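Local coordinates for mitogen-activated protein kinase kinase kinase 7 interacting protein 1 (Anopheles gambiae, PDB 2IRM) that probably acts as an adapter that binds the kinase TAK1 and triggers its autophosphorylation, and contains a PP2C-like domain, at residues 296-304 and 316-324. Numbering follows the deposited sequence.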
loop_
_atom_site.group_PDB
_atom_site.type_symbol
_atom_site.label_atom_id
_atom_site.label_comp_id
_atom_site.label_asym_id
_atom_site.label_seq_id
_atom_site.Cartn_x
_atom_site.Cartn_y
_atom_site.Cartn_z
ATOM N N GLU A 296 -5.500 -17.053 -3.531
ATOM C CA GLU A 296 -5.470 -17.710 -2.227
ATOM C C GLU A 296 -6.016 -16.830 -1.109
ATOM O O GLU A 296 -6.478 -17.339 -0.091
ATOM C CB GLU A 296 -4.068 -18.227 -1.890
ATOM C CG GLU A 296 -3.681 -19.517 -2.629
ATOM C CD GLU A 296 -4.638 -20.685 -2.370
ATOM O OE1 GLU A 296 -4.979 -20.960 -1.196
ATOM O OE2 GLU A 296 -5.044 -21.340 -3.350
ATOM N N LEU A 297 -5.971 -15.517 -1.305
ATOM C CA LEU A 297 -6.611 -14.585 -0.382
ATOM C C LEU A 297 -8.127 -14.624 -0.557
ATOM O O LEU A 297 -8.867 -14.609 0.420
ATOM C CB LEU A 297 -6.085 -13.167 -0.599
ATOM C CG LEU A 297 -6.710 -12.015 0.191
ATOM C CD1 LEU A 297 -6.311 -12.049 1.656
ATOM C CD2 LEU A 297 -6.314 -10.693 -0.427
ATOM N N VAL A 298 -8.576 -14.680 -1.807
ATOM C CA VAL A 298 -10.002 -14.722 -2.133
ATOM C C VAL A 298 -10.663 -16.108 -2.096
ATOM O O VAL A 298 -11.886 -16.205 -2.208
ATOM C CB VAL A 298 -10.248 -14.341 -3.608
ATOM C CG1 VAL A 298 -11.698 -14.558 -4.001
ATOM C CG2 VAL A 298 -9.848 -12.894 -3.837
ATOM N N ARG A 299 -9.871 -17.170 -2.043
ATOM C CA ARG A 299 -10.409 -18.460 -1.648
ATOM C C ARG A 299 -10.693 -18.141 -0.201
ATOM O O ARG A 299 -11.831 -18.141 0.247
ATOM C CB ARG A 299 -9.196 -19.389 -1.744
ATOM C CG ARG A 299 -9.458 -20.848 -1.373
ATOM C CD ARG A 299 -9.781 -21.695 -2.582
ATOM N NE ARG A 299 -9.661 -23.119 -2.289
ATOM C CZ ARG A 299 -10.641 -24.006 -2.448
ATOM N NH1 ARG A 299 -11.826 -23.628 -2.903
ATOM N NH2 ARG A 299 -10.435 -25.279 -2.151
ATOM N N MET A 300 -9.618 -17.829 0.501
ATOM C CA MET A 300 -9.594 -17.732 1.956
ATOM C C MET A 300 -10.772 -16.934 2.508
ATOM O O MET A 300 -11.374 -17.335 3.506
ATOM C CB MET A 300 -8.275 -17.113 2.406
ATOM C CG MET A 300 -7.887 -17.390 3.840
ATOM S SD MET A 300 -6.110 -17.688 4.024
ATOM C CE MET A 300 -5.384 -16.522 2.869
ATOM N N ILE A 301 -11.109 -15.817 1.864
ATOM C CA ILE A 301 -12.258 -15.029 2.305
ATOM C C ILE A 301 -13.585 -15.660 1.892
ATOM O O ILE A 301 -14.537 -15.655 2.668
ATOM C CB ILE A 301 -12.195 -13.527 1.888
ATOM C CG1 ILE A 301 -12.355 -13.341 0.376
ATOM C CG2 ILE A 301 -10.909 -12.864 2.388
ATOM C CD1 ILE A 301 -11.950 -11.956 -0.116
ATOM N N SER A 302 -13.648 -16.217 0.683
ATOM C CA SER A 302 -14.889 -16.822 0.191
ATOM C C SER A 302 -15.272 -18.050 1.005
ATOM O O SER A 302 -16.439 -18.444 1.024
ATOM C CB SER A 302 -14.794 -17.174 -1.297
ATOM O OG SER A 302 -14.113 -18.401 -1.505
ATOM N N GLU A 303 -14.284 -18.653 1.666
ATOM C CA GLU A 303 -14.536 -19.731 2.621
ATOM C C GLU A 303 -15.029 -19.149 3.942
ATOM O O GLU A 303 -15.740 -19.815 4.702
ATOM C CB GLU A 303 -13.281 -20.581 2.846
ATOM C CG GLU A 303 -13.010 -21.587 1.735
ATOM C CD GLU A 303 -11.738 -22.392 1.946
ATOM O OE1 GLU A 303 -11.756 -23.602 1.650
ATOM O OE2 GLU A 303 -10.720 -21.831 2.399
ATOM N N GLU A 304 -14.662 -17.895 4.197
ATOM C CA GLU A 304 -14.999 -17.234 5.454
ATOM C C GLU A 304 -16.431 -16.675 5.522
ATOM O O GLU A 304 -17.014 -16.622 6.611
ATOM C CB GLU A 304 -13.962 -16.149 5.777
ATOM C CG GLU A 304 -13.838 -15.812 7.261
ATOM C CD GLU A 304 -13.411 -17.002 8.102
ATOM O OE1 GLU A 304 -14.129 -17.331 9.070
ATOM O OE2 GLU A 304 -12.364 -17.610 7.793
ATOM N N GLN A 316 -11.193 -9.915 9.891
ATOM C CA GLN A 316 -10.235 -10.209 10.963
ATOM C C GLN A 316 -9.825 -11.673 11.074
ATOM O O GLN A 316 -8.773 -11.984 11.632
ATOM C CB GLN A 316 -10.729 -9.708 12.323
ATOM C CG GLN A 316 -10.141 -8.358 12.743
ATOM C CD GLN A 316 -8.615 -8.368 12.896
ATOM O OE1 GLN A 316 -7.945 -9.361 12.604
ATOM N NE2 GLN A 316 -8.067 -7.252 13.365
ATOM N N SER A 317 -10.659 -12.568 10.556
ATOM C CA SER A 317 -10.361 -13.996 10.595
ATOM C C SER A 317 -9.362 -14.341 9.491
ATOM O O SER A 317 -8.431 -15.123 9.697
ATOM C CB SER A 317 -11.647 -14.813 10.447
ATOM O OG SER A 317 -11.481 -16.133 10.929
ATOM N N VAL A 318 -9.556 -13.731 8.326
ATOM C CA VAL A 318 -8.697 -13.967 7.176
ATOM C C VAL A 318 -7.295 -13.439 7.441
ATOM O O VAL A 318 -6.305 -14.146 7.220
ATOM C CB VAL A 318 -9.289 -13.341 5.905
ATOM C CG1 VAL A 318 -8.252 -13.305 4.789
ATOM C CG2 VAL A 318 -10.528 -14.120 5.476
ATOM N N VAL A 319 -7.218 -12.203 7.925
ATOM C CA VAL A 319 -5.947 -11.626 8.327
ATOM C C VAL A 319 -5.272 -12.539 9.342
ATOM O O VAL A 319 -4.111 -12.911 9.179
ATOM C CB VAL A 319 -6.121 -10.205 8.891
ATOM C CG1 VAL A 319 -4.925 -9.802 9.741
ATOM C CG2 VAL A 319 -6.306 -9.229 7.757
ATOM N N HIS A 320 -6.017 -12.935 10.365
ATOM C CA HIS A 320 -5.438 -13.730 11.431
ATOM C C HIS A 320 -4.886 -15.076 10.943
ATOM O O HIS A 320 -3.898 -15.572 11.489
ATOM C CB HIS A 320 -6.424 -13.908 12.583
ATOM C CG HIS A 320 -5.805 -14.505 13.804
ATOM N ND1 HIS A 320 -6.401 -15.521 14.522
ATOM C CD2 HIS A 320 -4.626 -14.248 14.420
ATOM C CE1 HIS A 320 -5.626 -15.852 15.539
ATOM N NE2 HIS A 320 -4.541 -15.099 15.498
ATOM N N ARG A 321 -5.506 -15.652 9.913
ATOM C CA ARG A 321 -4.978 -16.865 9.285
ATOM C C ARG A 321 -3.596 -16.592 8.718
ATOM O O ARG A 321 -2.617 -17.219 9.123
ATOM C CB ARG A 321 -5.875 -17.340 8.145
ATOM C CG ARG A 321 -7.149 -18.039 8.544
ATOM C CD ARG A 321 -7.409 -19.145 7.545
ATOM N NE ARG A 321 -8.774 -19.146 7.030
ATOM C CZ ARG A 321 -9.200 -19.926 6.039
ATOM N NH1 ARG A 321 -8.368 -20.776 5.444
ATOM N NH2 ARG A 321 -10.464 -19.857 5.637
ATOM N N ILE A 322 -3.536 -15.639 7.792
ATOM C CA ILE A 322 -2.331 -15.324 7.039
ATOM C C ILE A 322 -1.133 -15.058 7.926
ATOM O O ILE A 322 -0.077 -15.640 7.720
ATOM C CB ILE A 322 -2.532 -14.094 6.158
ATOM C CG1 ILE A 322 -3.579 -14.363 5.091
ATOM C CG2 ILE A 322 -1.232 -13.693 5.498
ATOM C CD1 ILE A 322 -4.106 -13.090 4.449
ATOM N N VAL A 323 -1.295 -14.175 8.905
ATOM C CA VAL A 323 -0.171 -13.742 9.742
ATOM C C VAL A 323 0.521 -14.901 10.464
ATOM O O VAL A 323 1.734 -14.861 10.699
ATOM C CB VAL A 323 -0.593 -12.671 10.762
ATOM C CG1 VAL A 323 -1.063 -11.424 10.050
ATOM C CG2 VAL A 323 -1.673 -13.194 11.698
ATOM N N GLN A 324 -0.261 -15.921 10.813
ATOM C CA GLN A 324 0.284 -17.131 11.397
ATOM C C GLN A 324 0.647 -18.160 10.334
ATOM O O GLN A 324 1.528 -18.985 10.558
ATOM C CB GLN A 324 -0.664 -17.724 12.432
ATOM C CG GLN A 324 -0.562 -17.052 13.789
ATOM C CD GLN A 324 -0.747 -18.031 14.932
ATOM O OE1 GLN A 324 -0.318 -19.183 14.855
ATOM N NE2 GLN A 324 -1.387 -17.574 16.007
#
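V318 packs as a knob against helix 296-304, in the hole between L297, M300, I301 and E304. Both of its methyls touch I301 CG2, CG1 also reaching L297 CD1 at 3.9 Å and CG2 also E304 CB. The apolar layer extends along helix 316-324 to I322, whose CD1 meets L297 CD1 at 3.7 Å and whose CG1 takes the methyl CE of M300 at 3.6 Å. M300 gets there because its chain, leaving with CG anti to the backbone N, bends at both later torsions. The segment axes approach to 9.6 Å and run at 133°, a slanted, roughly antiparallel pairing of two helices on one side of the PP2C-type beta sandwich; L297 and I301 also pack on strand 268-274, and V318 on strand 344-354. The charged group stands beside this layer, with R321 exposed, E303 partly so and E304 buried. R321 lays one guanidinium face over M300 CG, 3.6 Å from the plane and above its centre. Its edge turns to two carboxylates: R321 NH2 is 3.6 Å from E304 OE2 and 3.8 Å from E303 OE2, both long salt bridges. The E303 carboxylate is tilted 32° from the guanidinium plane, that of E304 80°.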